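Local coordinates for protein pseudocatalase (Thermus thermophilus HB27, PDB 6KK8) that probably breaks down hydrogen peroxide to water and oxygen as a manganese catalase, using a pair of manganese ions held in each subunit, at residues R7-L12 with G264-G269; N42-S47 with N65-E70; L71-L76 with G179-R184; L146-N151 with K194-L199; L154-R159 with K206-P211. All blocks are in the same frame, centred on the assembly; numbering follows the deposited sequence.

Contact 1 (R7-L12 with G264-G269); sequences RLQIEL and GPPTGG
Leu8 meets Gly269 in a single antiparallel bridge between two loops. Leu8 N gives its hydrogen to Gly269 O at 2.8 Å, and Gly269 N returns one to Leu8 O at 2.9 Å, making Leu8 and Gly269 a hydrogen-bonded pair. The Arg7 side chain then runs out along the other loop. Its CB rests 3.3 Å from Gly269 O and CG passes the same oxygen more loosely. With the chain extended from CG to NE, CD comes within 3.2 Å of Thr267 O, and at the tip NH1 bonds to that carbonyl (3.0 Å, N-H...O 158°). The bond lies near the guanidinium plane and meets a lone pair in the carbonyl plane. A glycine suits the spot facing Leu8 O, because Gly268 CA, bare of a side chain, sits 3.1 Å from Leu8 O. Gln9, its CB pointing away from the other loop, still touches Pro266 CG with its CG at 3.9 Å, while Gln9 NE2 is bonded to Tyr180 and Glu69. The paired loops, one following strand 2-4 and the other strand 260-263, lie against helices 57-85 and 172-200, with Met1 of the second subunit packed on Arg7, Gln9 and Pro266.

Contact 2 (N42-S47 with N65-E70); sequences NYMYQS and NIATEE. With MN3 (manganese (III) ion), chain K; MN3 (manganese (III) ion), chain J; O (oxygen atom), chain L.
Tyr43 and Ala67 bring together two neighbouring helices of the four-helix bundle that manganese catalases share with the ferritin clan. The segments 42-47 and 65-70 run roughly antiparallel, at 144°, with their axes only 8.2 Å apart at closest approach. Alanine makes such closeness possible: its methyl is a low bump that fits beneath the base of the tyrosine, Ala67 CB lying 3.6 Å from Tyr43 CB and 3.7 Å from the backbone Met44 N. Met44, its chain bent at chi2 (65°) and chi3, curls its methyl back toward the same alanine, CE standing 4.1 Å from Ala67 CB. A flexible thioether can follow such a contour. Above Ala67 the tyrosine ring leans across helix 65-70 into the notch between Ile66 and Glu70. The branched isoleucine offers CG2, which meets Tyr43 CD2 at 3.7 Å obliquely to the ring, and Glu70 CG lies to the other side of the ring plane, so the ring is held between the two. The ring edge reaches the carboxylate, whose plane is turned 50° from that of the ring, and Tyr43 OH goes on to bond Glu155. Tyr43 therefore touches two ligands of the metal site. Glu70, bent at chi2, bridges the two manganese ions: OE1 binds the ion of chain K and OE2 that of chain J, and Tyr43 CE2 stands 3.4 Å from Glu70 OE2, near the ring plane.

Contact 3 (L71-L76 with G179-R184); sequences LGHIEL and GYLLVR. With MN3 (manganese (III) ion), chain K; O (oxygen atom), chain N; O (oxygen atom), chain M.
His73 presents one face of its imidazole to Leu181, whose CD2 sits almost exactly over the ring centre, 3.5 Å from the centroid of the His73 ring and 2° off its normal. In this CH-pi contact the two side chains lie head to tail alongside each other, from nearly antiparallel segments whose axes come no nearer than 11.9 Å. His73 CG, anti to its carbonyl carbon (chi1 -67°), sets the ring beside Leu181 with ND1 toward the metal. Arg184 stands perpendicular to His73. Its aliphatic part does the touching, with Arg184 CB 3.8 Å from His73 CE1, and the guanidinium plane is turned 87° from the imidazole. Leu76 extends the apolar patch: its CD2 meets Leu181 CD2 at 4.1 Å and reaches obliquely to the ring of Tyr180. Histidine suits the place because it has two nitrogens with separate tasks. His73 ND1 binds the manganese of chain K at 2.2 Å, while NE2 is hydrogen-bonded to Glu69, which also forms a salt bridge with Arg184. Glu69 is thus a second-shell residue that helps to fix the ring's rotation; its carboxylate probably makes the imidazole more electron-rich toward the metal, and Arg184 probably tempers that effect.

Contact 4 (L146-N151 with K194-L199); sequences LDLLHN and KALESL. With EDO (1,2-ethanediol), chain O.
Leu148 and Leu196 carry most of this contact, and their CA atoms, 6.8 Å apart, are the closest CA pair across the two segments. From Leu196 the two methyls fan out against helix 146-151: CD2 presses on the root of Leu148, 3.8 Å from Leu148 CB, and CD1 sits 4.0 Å from the backbone carbon Leu149 CA. Leu148 answers by pointing one methyl across the gap. With CG anti to its carbonyl carbon (chi1 -71°) and the chain extended beyond, Leu148 CD1 reaches between Ala195 and Leu199, touching Ala195 CB at 4.0 Å and Leu199 CD1 at 3.7 Å. The side chains of Leu148 and Leu199 are roughly perpendicular. Leucine's forked end can span segment axes that come no nearer than 10.0 Å, and the small Ala195 lets the Leu148 tip come close. Polar side chains of helix 146-151 serve other partners: Asn151 ND2 bonds Gln46, and Asp147 OD2 accepts from a 1,2-ethanediol, probably from the crystallisation liquor. Leu149 also packs on Phe152 of the third subunit. Segments 146-151 and 194-199 run roughly antiparallel, at 146°; they belong to the long helices 144-166 and 172-200, and aliphatic side chains between such helices are expected of a ferritin-like four-helix bundle.

Contact 5 (L154-R159 with K206-P211); sequences LEVAAR and KMLPIP. With MN3 (manganese (III) ion), chain J; O (oxygen atom), chain L.
Helix 144-166 of the four-helix bundle is covered here by the loop that follows helix 172-200. Val156 and Arg159, about one turn apart, face the loop, whereas Glu155 turns toward the manganese of chain J and binds it through both carboxylate oxygens, OE2 at 2.1 Å and OE1 at a longer 2.6 Å. The compact, branched Val156 fits against the loop's apolar side chains: its CG1 meets Leu208 CD2 at 3.8 Å, and its CB faces Ile210 CB at 4.1 Å. Pro209 and Pro211, each after a cis peptide bond, bring CB and CD respectively against Arg159 NH1. Arg159, extended with CG anti to the backbone N (chi1 -178°), reaches the loop's carbonyls, and its NH2 is held by Asn215 and Ile213. Near the guanidinium plane NH1 bonds weakly to Pro211 O. It makes a straighter bond to Ile210 O, with Arg159 NH1 3.1 Å from Ile210 O at 163° and standing above the Ile210 carbonyl plane.

Overall arrangement
Contacts 2, 3 and 4 join helix to helix in the buried bundle, contact 5, buried as well, lays a loop on one of its helices, and contact 1, partly exposed, ties two loops together mainly through backbone bonds. Helix 57-85 serves contacts 2 and 3, helix 172-200 contacts 3 and 4, and helix 144-166 contacts 4 and 5. Metal ligands mark contacts 2, 3 and 5: Glu70 and Glu155 share one manganese, Glu70 and His73 the other. Contact 4, farther from the metals, is aliphatic. Polar links between side chains join contacts 1, 2 and 3 to one another, and contact 2 to contact 4.

Contact 1 (R7-L12 with G264-G269)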
# COMPACT_ATOMS: atom_id res chain seq x y z
N ARG B 7 0.76 25.52 -23.49
CA ARG B 7 0.74 26.72 -22.66
C ARG B 7 0.26 26.32 -21.28
O ARG B 7 -0.63 25.46 -21.14
CB ARG B 7 -0.25 27.78 -23.16
CG ARG B 7 0.08 28.35 -24.53
CD ARG B 7 -0.90 29.44 -24.90
NE ARG B 7 -0.79 29.74 -26.31
CZ ARG B 7 -1.66 30.49 -26.97
NH1 ARG B 7 -2.67 31.07 -26.32
NH2 ARG B 7 -1.50 30.68 -28.28
N LEU B 8 0.81 26.95 -20.27
CA LEU B 8 0.27 26.85 -18.92
C LEU B 8 -0.94 27.75 -18.78
O LEU B 8 -1.13 28.71 -19.53
CB LEU B 8 1.30 27.24 -17.87
CG LEU B 8 2.55 26.39 -17.81
CD1 LEU B 8 3.51 26.87 -16.71
CD2 LEU B 8 2.21 24.93 -17.63
N GLN B 9 -1.79 27.47 -17.79
CA GLN B 9 -3.02 28.26 -17.64
C GLN B 9 -2.73 29.70 -17.22
O GLN B 9 -3.56 30.57 -17.49
CB GLN B 9 -3.96 27.56 -16.65
CG GLN B 9 -5.34 28.14 -16.66
CD GLN B 9 -6.37 27.29 -15.93
OE1 GLN B 9 -6.15 26.09 -15.70
NE2 GLN B 9 -7.48 27.88 -15.59
N ILE B 10 -1.60 29.96 -16.56
CA ILE B 10 -1.15 31.32 -16.25
C ILE B 10 0.33 31.41 -16.53
O ILE B 10 1.04 30.41 -16.65
CB ILE B 10 -1.40 31.78 -14.79
CG1 ILE B 10 -0.74 30.81 -13.80
CG2 ILE B 10 -2.89 32.00 -14.55
CD1 ILE B 10 -0.66 31.31 -12.35
N GLU B 11 0.81 32.65 -16.63
CA GLU B 11 2.25 32.93 -16.59
C GLU B 11 2.77 32.76 -15.16
O GLU B 11 2.25 33.36 -14.22
CB GLU B 11 2.47 34.37 -17.06
CG GLU B 11 3.92 34.80 -17.12
CD GLU B 11 4.08 36.26 -17.56
OE1 GLU B 11 3.14 37.06 -17.36
OE2 GLU B 11 5.15 36.58 -18.12
N LEU B 12 3.82 31.95 -15.00
CA LEU B 12 4.50 31.85 -13.70
C LEU B 12 5.73 32.73 -13.67
O LEU B 12 6.40 32.91 -14.69
CB LEU B 12 4.97 30.41 -13.46
CG LEU B 12 3.86 29.40 -13.20
CD1 LEU B 12 4.47 28.03 -12.99
CD2 LEU B 12 3.00 29.78 -12.00
N GLY B 264 -14.00 28.88 -24.66
CA GLY B 264 -12.61 28.69 -24.95
C GLY B 264 -11.74 28.88 -23.74
O GLY B 264 -12.17 29.34 -22.69
N PRO B 265 -10.48 28.53 -23.89
CA PRO B 265 -9.53 28.60 -22.78
C PRO B 265 -9.01 30.01 -22.61
O PRO B 265 -9.08 30.84 -23.53
CB PRO B 265 -8.40 27.67 -23.26
CG PRO B 265 -8.44 27.73 -24.73
CD PRO B 265 -9.88 27.98 -25.12
N PRO B 266 -8.43 30.31 -21.45
CA PRO B 266 -7.70 31.57 -21.28
C PRO B 266 -6.46 31.57 -22.15
O PRO B 266 -6.01 30.54 -22.65
CB PRO B 266 -7.35 31.59 -19.79
CG PRO B 266 -7.37 30.16 -19.35
CD PRO B 266 -8.30 29.41 -20.29
N THR B 267 -5.92 32.78 -22.36
CA THR B 267 -4.70 32.94 -23.14
C THR B 267 -3.57 32.11 -22.58
O THR B 267 -2.85 31.43 -23.33
CB THR B 267 -4.31 34.42 -23.11
OG1 THR B 267 -5.34 35.18 -23.74
CG2 THR B 267 -2.97 34.66 -23.82
N GLY B 268 -3.37 32.16 -21.28
CA GLY B 268 -2.32 31.38 -20.66
C GLY B 268 -0.95 32.03 -20.66
O GLY B 268 -0.78 33.23 -20.90
N GLY B 269 0.04 31.20 -20.37
CA GLY B 269 1.42 31.61 -20.30
C GLY B 269 2.32 30.51 -20.83
O GLY B 269 1.87 29.42 -21.18

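Contact 2 (N42-S47 with N65-E70)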
# COMPACT_ATOMS: atom_id res chain seq x y z
N ASN B 42 -11.13 12.30 -9.97
CA ASN B 42 -12.52 12.20 -9.56
C ASN B 42 -13.44 12.66 -10.68
O ASN B 42 -14.36 11.94 -11.09
CB ASN B 42 -12.76 13.02 -8.29
CG ASN B 42 -12.51 12.21 -7.04
OD1 ASN B 42 -13.36 11.43 -6.65
ND2 ASN B 42 -11.36 12.36 -6.43
N TYR B 43 -13.26 13.88 -11.18
CA TYR B 43 -14.21 14.39 -12.17
C TYR B 43 -14.05 13.66 -13.49
O TYR B 43 -15.04 13.44 -14.20
CB TYR B 43 -14.03 15.89 -12.36
CG TYR B 43 -13.97 16.67 -11.08
CD1 TYR B 43 -14.54 16.20 -9.90
CD2 TYR B 43 -13.30 17.87 -11.03
CE1 TYR B 43 -14.42 16.90 -8.72
CE2 TYR B 43 -13.18 18.58 -9.85
CZ TYR B 43 -13.75 18.09 -8.71
OH TYR B 43 -13.64 18.74 -7.50
N MET B 44 -12.84 13.23 -13.84
CA MET B 44 -12.68 12.50 -15.08
C MET B 44 -13.46 11.20 -15.06
O MET B 44 -14.23 10.90 -15.98
CB MET B 44 -11.20 12.23 -15.31
CG MET B 44 -10.89 11.71 -16.70
SD MET B 44 -11.24 12.92 -18.00
CE MET B 44 -10.02 14.14 -17.71
N TYR B 45 -13.27 10.38 -14.03
CA TYR B 45 -13.99 9.10 -13.98
C TYR B 45 -15.48 9.29 -13.77
O TYR B 45 -16.28 8.56 -14.35
CB TYR B 45 -13.37 8.17 -12.92
CG TYR B 45 -12.16 7.48 -13.46
CD1 TYR B 45 -12.29 6.25 -14.09
CD2 TYR B 45 -10.89 8.06 -13.45
CE1 TYR B 45 -11.20 5.63 -14.68
CE2 TYR B 45 -9.80 7.44 -14.03
CZ TYR B 45 -9.98 6.23 -14.64
OH TYR B 45 -8.88 5.60 -15.20
N GLN B 46 -15.89 10.27 -12.96
CA GLN B 46 -17.31 10.55 -12.86
C GLN B 46 -17.88 10.89 -14.23
O GLN B 46 -18.98 10.46 -14.56
CB GLN B 46 -17.55 11.70 -11.89
CG GLN B 46 -17.36 11.31 -10.43
CD GLN B 46 -17.30 12.52 -9.55
OE1 GLN B 46 -17.60 13.62 -9.98
NE2 GLN B 46 -16.88 12.35 -8.31
N SER B 47 -17.15 11.66 -15.03
CA SER B 47 -17.66 12.01 -16.36
C SER B 47 -17.74 10.79 -17.27
O SER B 47 -18.70 10.67 -18.05
CB SER B 47 -16.82 13.15 -16.98
OG SER B 47 -15.57 12.74 -17.52
N ASN B 65 -16.51 19.26 -18.11
CA ASN B 65 -15.73 20.46 -18.39
C ASN B 65 -14.75 20.78 -17.25
O ASN B 65 -13.59 21.10 -17.51
CB ASN B 65 -16.65 21.66 -18.66
CG ASN B 65 -15.86 22.89 -19.05
OD1 ASN B 65 -15.24 22.89 -20.09
ND2 ASN B 65 -15.87 23.90 -18.21
N ILE B 66 -15.20 20.71 -16.01
CA ILE B 66 -14.28 20.98 -14.91
C ILE B 66 -13.16 19.94 -14.88
O ILE B 66 -12.01 20.27 -14.59
CB ILE B 66 -15.04 21.12 -13.57
CG1 ILE B 66 -15.97 22.34 -13.62
CG2 ILE B 66 -14.05 21.24 -12.39
CD1 ILE B 66 -16.83 22.50 -12.38
N ALA B 67 -13.47 18.68 -15.21
CA ALA B 67 -12.41 17.67 -15.31
C ALA B 67 -11.32 18.15 -16.26
O ALA B 67 -10.13 17.92 -16.02
CB ALA B 67 -12.98 16.35 -15.82
N THR B 68 -11.73 18.75 -17.38
CA THR B 68 -10.77 19.21 -18.38
C THR B 68 -9.92 20.35 -17.84
O THR B 68 -8.70 20.39 -18.08
CB THR B 68 -11.48 19.58 -19.67
OG1 THR B 68 -12.31 18.49 -20.07
CG2 THR B 68 -10.49 19.83 -20.79
N GLU B 69 -10.53 21.27 -17.10
CA GLU B 69 -9.74 22.31 -16.45
C GLU B 69 -8.67 21.70 -15.53
O GLU B 69 -7.54 22.19 -15.45
CB GLU B 69 -10.61 23.33 -15.70
CG GLU B 69 -9.71 24.45 -15.13
CD GLU B 69 -10.39 25.62 -14.45
OE1 GLU B 69 -11.63 25.67 -14.42
OE2 GLU B 69 -9.61 26.45 -13.93
N GLU B 70 -9.03 20.65 -14.79
CA GLU B 70 -8.10 20.07 -13.83
C GLU B 70 -6.87 19.46 -14.49
O GLU B 70 -5.83 19.38 -13.84
CB GLU B 70 -8.79 19.02 -12.95
CG GLU B 70 -9.98 19.50 -12.14
CD GLU B 70 -9.71 20.50 -11.08
OE1 GLU B 70 -8.58 20.93 -10.89
OE2 GLU B 70 -10.68 20.87 -10.39
MN MN3 K . -7.85 22.30 -9.44
MN MN3 J . -10.92 22.22 -8.76
O O L . -9.06 21.42 -8.05

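Contact 3 (L71-L76 with G179-R184)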
# COMPACT_ATOMS: atom_id res chain seq x y z
N LEU B 71 -6.95 19.07 -15.77
CA LEU B 71 -5.75 18.64 -16.49
C LEU B 71 -4.73 19.74 -16.50
O LEU B 71 -3.53 19.50 -16.32
CB LEU B 71 -6.10 18.27 -17.92
CG LEU B 71 -6.78 16.91 -18.10
CD1 LEU B 71 -7.35 16.79 -19.51
CD2 LEU B 71 -5.82 15.75 -17.85
N GLY B 72 -5.17 20.97 -16.74
CA GLY B 72 -4.23 22.09 -16.70
C GLY B 72 -3.76 22.43 -15.31
O GLY B 72 -2.70 23.04 -15.15
N HIS B 73 -4.50 22.02 -14.27
CA HIS B 73 -4.04 22.25 -12.90
C HIS B 73 -2.93 21.28 -12.50
O HIS B 73 -1.97 21.71 -11.85
CB HIS B 73 -5.20 22.17 -11.90
CG HIS B 73 -6.18 23.28 -12.04
ND1 HIS B 73 -7.21 23.50 -11.14
CD2 HIS B 73 -6.30 24.24 -12.99
CE1 HIS B 73 -7.92 24.53 -11.54
NE2 HIS B 73 -7.40 25.01 -12.66
N ILE B 74 -3.01 20.00 -12.87
CA ILE B 74 -1.85 19.15 -12.59
C ILE B 74 -0.64 19.67 -13.32
O ILE B 74 0.47 19.62 -12.79
CB ILE B 74 -2.09 17.64 -12.83
CG1 ILE B 74 -2.38 17.28 -14.29
CG2 ILE B 74 -3.17 17.11 -11.91
CD1 ILE B 74 -2.15 15.80 -14.57
N GLU B 75 -0.83 20.17 -14.54
CA GLU B 75 0.27 20.73 -15.33
C GLU B 75 0.89 21.93 -14.62
O GLU B 75 2.12 22.05 -14.55
CB GLU B 75 -0.31 21.12 -16.69
CG GLU B 75 0.75 21.64 -17.66
CD GLU B 75 0.18 22.04 -19.01
OE1 GLU B 75 -1.03 22.32 -19.08
OE2 GLU B 75 0.99 22.09 -19.96
N LEU B 76 0.06 22.81 -14.08
CA LEU B 76 0.55 24.02 -13.43
C LEU B 76 1.28 23.69 -12.14
O LEU B 76 2.32 24.29 -11.83
CB LEU B 76 -0.66 24.93 -13.18
CG LEU B 76 -0.34 26.33 -12.67
CD1 LEU B 76 0.45 27.09 -13.73
CD2 LEU B 76 -1.61 27.10 -12.33
N GLY B 179 -2.25 31.30 -5.35
CA GLY B 179 -3.23 32.37 -5.45
C GLY B 179 -4.21 32.15 -6.59
O GLY B 179 -5.42 32.27 -6.42
N TYR B 180 -3.69 31.75 -7.74
CA TYR B 180 -4.56 31.51 -8.89
C TYR B 180 -5.48 30.32 -8.64
O TYR B 180 -6.68 30.37 -8.93
CB TYR B 180 -3.73 31.30 -10.15
CG TYR B 180 -4.57 31.14 -11.36
CD1 TYR B 180 -5.22 32.23 -11.95
CD2 TYR B 180 -4.72 29.89 -11.97
CE1 TYR B 180 -6.01 32.07 -13.09
CE2 TYR B 180 -5.52 29.74 -13.10
CZ TYR B 180 -6.14 30.83 -13.65
OH TYR B 180 -6.92 30.66 -14.77
N LEU B 181 -4.93 29.22 -8.11
CA LEU B 181 -5.75 28.05 -7.88
C LEU B 181 -6.74 28.23 -6.74
O LEU B 181 -7.78 27.58 -6.77
CB LEU B 181 -4.88 26.79 -7.68
CG LEU B 181 -4.13 26.36 -8.95
CD1 LEU B 181 -3.44 25.03 -8.71
CD2 LEU B 181 -5.02 26.30 -10.19
N LEU B 182 -6.47 29.11 -5.77
CA LEU B 182 -7.52 29.45 -4.80
C LEU B 182 -8.73 30.06 -5.51
O LEU B 182 -9.88 29.73 -5.19
CB LEU B 182 -6.99 30.42 -3.75
CG LEU B 182 -6.04 29.83 -2.70
CD1 LEU B 182 -5.42 30.94 -1.91
CD2 LEU B 182 -6.78 28.86 -1.79
N VAL B 183 -8.50 30.95 -6.46
CA VAL B 183 -9.59 31.57 -7.20
C VAL B 183 -10.33 30.51 -8.03
O VAL B 183 -11.56 30.44 -8.02
CB VAL B 183 -9.04 32.71 -8.08
CG1 VAL B 183 -10.12 33.21 -9.01
CG2 VAL B 183 -8.53 33.82 -7.17
N ARG B 184 -9.58 29.66 -8.74
CA ARG B 184 -10.22 28.64 -9.55
C ARG B 184 -10.96 27.62 -8.69
O ARG B 184 -12.04 27.15 -9.07
CB ARG B 184 -9.22 27.95 -10.47
CG ARG B 184 -8.46 28.88 -11.42
CD ARG B 184 -9.38 29.79 -12.21
NE ARG B 184 -10.35 29.00 -12.98
CZ ARG B 184 -11.50 29.47 -13.43
NH1 ARG B 184 -11.85 30.75 -13.24
NH2 ARG B 184 -12.32 28.67 -14.08
MN MN3 K . -7.85 22.30 -9.44
O O N . -7.36 23.90 -8.04
O O M . -9.30 24.27 -8.69

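Contact 4 (L146-N151 with K194-L199)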
# COMPACT_ATOMS: atom_id res chain seq x y z
N LEU B 146 -24.90 12.30 -4.56
CA LEU B 146 -23.81 11.86 -3.70
C LEU B 146 -22.46 12.27 -4.27
O LEU B 146 -21.59 12.77 -3.54
CB LEU B 146 -23.92 10.35 -3.49
CG LEU B 146 -22.93 9.73 -2.53
CD1 LEU B 146 -23.03 10.30 -1.14
CD2 LEU B 146 -23.17 8.21 -2.53
N ASP B 147 -22.26 12.08 -5.58
CA ASP B 147 -21.01 12.51 -6.22
C ASP B 147 -20.81 14.02 -6.11
O ASP B 147 -19.70 14.50 -5.87
CB ASP B 147 -20.99 12.10 -7.69
CG ASP B 147 -20.67 10.63 -7.92
OD1 ASP B 147 -20.36 9.88 -6.97
OD2 ASP B 147 -20.72 10.29 -9.13
N LEU B 148 -21.87 14.80 -6.31
CA LEU B 148 -21.73 16.26 -6.23
C LEU B 148 -21.42 16.71 -4.81
O LEU B 148 -20.64 17.65 -4.62
CB LEU B 148 -23.00 16.96 -6.74
CG LEU B 148 -23.25 16.90 -8.24
CD1 LEU B 148 -24.61 17.50 -8.54
CD2 LEU B 148 -22.16 17.60 -9.02
N LEU B 149 -22.05 16.09 -3.81
CA LEU B 149 -21.74 16.40 -2.42
C LEU B 149 -20.28 16.08 -2.11
O LEU B 149 -19.56 16.90 -1.54
CB LEU B 149 -22.70 15.60 -1.52
CG LEU B 149 -22.45 15.77 -0.01
CD1 LEU B 149 -22.66 17.22 0.44
CD2 LEU B 149 -23.35 14.84 0.76
N HIS B 150 -19.81 14.92 -2.57
CA HIS B 150 -18.40 14.59 -2.47
C HIS B 150 -17.53 15.69 -3.08
O HIS B 150 -16.52 16.09 -2.51
CB HIS B 150 -18.13 13.24 -3.16
CG HIS B 150 -16.67 12.97 -3.30
ND1 HIS B 150 -15.95 13.40 -4.39
CD2 HIS B 150 -15.78 12.38 -2.46
CE1 HIS B 150 -14.68 13.05 -4.23
NE2 HIS B 150 -14.55 12.44 -3.07
N ASN B 151 -17.88 16.12 -4.30
CA ASN B 151 -17.04 17.06 -5.03
C ASN B 151 -17.00 18.43 -4.35
O ASN B 151 -15.96 19.11 -4.38
CB ASN B 151 -17.51 17.20 -6.47
CG ASN B 151 -17.34 15.93 -7.27
OD1 ASN B 151 -16.71 14.96 -6.82
ND2 ASN B 151 -17.94 15.90 -8.46
N LYS B 194 -23.84 25.41 -6.57
CA LYS B 194 -25.01 25.81 -7.36
C LYS B 194 -25.72 24.58 -7.94
O LYS B 194 -26.95 24.54 -7.99
CB LYS B 194 -24.60 26.77 -8.48
CG LYS B 194 -24.29 28.17 -7.96
CD LYS B 194 -23.71 29.06 -9.07
CE LYS B 194 -23.28 30.41 -8.56
NZ LYS B 194 -24.46 31.31 -8.26
N ALA B 195 -24.97 23.58 -8.38
CA ALA B 195 -25.59 22.37 -8.89
C ALA B 195 -26.41 21.69 -7.80
O ALA B 195 -27.55 21.27 -8.04
CB ALA B 195 -24.52 21.42 -9.45
N LEU B 196 -25.84 21.59 -6.60
CA LEU B 196 -26.58 20.98 -5.49
C LEU B 196 -27.81 21.80 -5.12
O LEU B 196 -28.86 21.23 -4.82
CB LEU B 196 -25.66 20.83 -4.28
CG LEU B 196 -24.71 19.64 -4.38
CD1 LEU B 196 -23.64 19.77 -3.31
CD2 LEU B 196 -25.48 18.34 -4.22
N GLU B 197 -27.71 23.14 -5.15
CA GLU B 197 -28.88 24.00 -4.89
C GLU B 197 -30.00 23.68 -5.86
O GLU B 197 -31.17 23.54 -5.47
CB GLU B 197 -28.49 25.47 -5.00
CG GLU B 197 -27.56 25.93 -3.90
CD GLU B 197 -26.98 27.35 -4.05
OE1 GLU B 197 -27.09 27.98 -5.15
OE2 GLU B 197 -26.39 27.82 -3.05
N SER B 198 -29.66 23.55 -7.14
CA SER B 198 -30.69 23.28 -8.15
C SER B 198 -31.38 21.94 -7.95
O SER B 198 -32.56 21.80 -8.29
CB SER B 198 -30.10 23.40 -9.56
OG SER B 198 -29.25 22.30 -9.90
N LEU B 199 -30.68 20.93 -7.43
CA LEU B 199 -31.23 19.59 -7.32
C LEU B 199 -31.93 19.36 -5.99
O LEU B 199 -32.83 18.50 -5.92
CB LEU B 199 -30.11 18.57 -7.45
CG LEU B 199 -29.53 18.43 -8.85
CD1 LEU B 199 -28.26 17.58 -8.81
CD2 LEU B 199 -30.54 17.80 -9.79
C1 EDO O . -24.49 10.30 -12.52
O1 EDO O . -24.24 8.93 -12.89
C2 EDO O . -23.21 10.93 -11.98
O2 EDO O . -22.87 10.29 -10.74

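Contact 5 (L154-R159 with K206-P211)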
# COMPACT_ATOMS: atom_id res chain seq x y z
N LEU B 154 -14.62 17.91 -1.62
CA LEU B 154 -13.27 17.75 -2.14
C LEU B 154 -12.64 19.10 -2.45
O LEU B 154 -11.48 19.34 -2.11
CB LEU B 154 -13.36 16.88 -3.39
CG LEU B 154 -12.05 16.55 -4.05
CD1 LEU B 154 -11.30 15.58 -3.17
CD2 LEU B 154 -12.25 15.90 -5.39
N GLU B 155 -13.40 20.02 -3.07
CA GLU B 155 -12.83 21.32 -3.41
C GLU B 155 -12.50 22.13 -2.18
O GLU B 155 -11.49 22.85 -2.18
CB GLU B 155 -13.74 22.11 -4.35
CG GLU B 155 -13.81 21.55 -5.78
CD GLU B 155 -12.62 21.86 -6.68
OE1 GLU B 155 -11.86 22.80 -6.46
OE2 GLU B 155 -12.46 21.16 -7.70
N VAL B 156 -13.32 22.08 -1.13
CA VAL B 156 -13.01 22.88 0.06
C VAL B 156 -11.93 22.23 0.91
O VAL B 156 -11.16 22.94 1.56
CB VAL B 156 -14.25 23.29 0.87
CG1 VAL B 156 -15.16 24.18 0.01
CG2 VAL B 156 -15.02 22.13 1.43
N ALA B 157 -11.82 20.89 0.92
CA ALA B 157 -10.68 20.27 1.57
C ALA B 157 -9.39 20.60 0.82
O ALA B 157 -8.36 20.89 1.43
CB ALA B 157 -10.89 18.75 1.62
N ALA B 158 -9.43 20.57 -0.51
CA ALA B 158 -8.27 20.95 -1.30
C ALA B 158 -7.88 22.40 -1.03
O ALA B 158 -6.69 22.72 -0.94
CB ALA B 158 -8.57 20.73 -2.79
N ARG B 159 -8.86 23.29 -0.88
CA ARG B 159 -8.57 24.68 -0.56
C ARG B 159 -7.84 24.79 0.77
O ARG B 159 -6.90 25.59 0.91
CB ARG B 159 -9.87 25.49 -0.50
CG ARG B 159 -9.61 26.97 -0.21
CD ARG B 159 -10.90 27.74 -0.08
NE ARG B 159 -10.62 29.17 0.00
CZ ARG B 159 -10.82 29.93 1.07
NH1 ARG B 159 -11.37 29.45 2.17
NH2 ARG B 159 -10.51 31.22 1.01
N LYS B 206 -24.06 29.20 0.57
CA LYS B 206 -24.04 30.03 1.78
C LYS B 206 -23.09 29.50 2.83
O LYS B 206 -22.77 30.22 3.77
CB LYS B 206 -25.45 30.17 2.36
CG LYS B 206 -26.29 31.00 1.39
N MET B 207 -22.60 28.27 2.67
CA MET B 207 -21.60 27.73 3.57
C MET B 207 -20.20 28.27 3.28
O MET B 207 -19.33 28.19 4.15
CB MET B 207 -21.60 26.20 3.45
CG MET B 207 -21.10 25.52 4.66
SD MET B 207 -21.22 23.75 4.40
CE MET B 207 -22.95 23.50 4.63
N LEU B 208 -19.97 28.81 2.11
CA LEU B 208 -18.64 29.27 1.74
C LEU B 208 -18.38 30.64 2.35
O LEU B 208 -19.30 31.44 2.55
CB LEU B 208 -18.55 29.38 0.23
CG LEU B 208 -18.74 28.07 -0.54
CD1 LEU B 208 -18.81 28.32 -2.01
CD2 LEU B 208 -17.64 27.05 -0.26
N PRO B 209 -17.12 30.97 2.64
CA PRO B 209 -15.92 30.15 2.40
C PRO B 209 -15.68 29.15 3.53
O PRO B 209 -16.09 29.38 4.68
CB PRO B 209 -14.78 31.20 2.38
CG PRO B 209 -15.27 32.28 3.31
CD PRO B 209 -16.79 32.32 3.17
N ILE B 210 -15.00 28.05 3.19
CA ILE B 210 -14.46 27.10 4.15
C ILE B 210 -12.98 26.92 3.84
O ILE B 210 -12.64 26.70 2.67
CB ILE B 210 -15.16 25.74 3.99
CG1 ILE B 210 -16.63 25.83 4.37
CG2 ILE B 210 -14.42 24.67 4.82
CD1 ILE B 210 -17.40 24.58 4.01
N PRO B 211 -12.06 27.05 4.79
CA PRO B 211 -12.27 27.63 6.12
C PRO B 211 -12.75 29.08 6.01
O PRO B 211 -12.80 29.64 4.91
CB PRO B 211 -10.88 27.58 6.77
CG PRO B 211 -10.05 26.75 5.91
CD PRO B 211 -10.63 26.79 4.55
MN MN3 J . -10.92 22.22 -8.76
O O L . -9.06 21.42 -8.05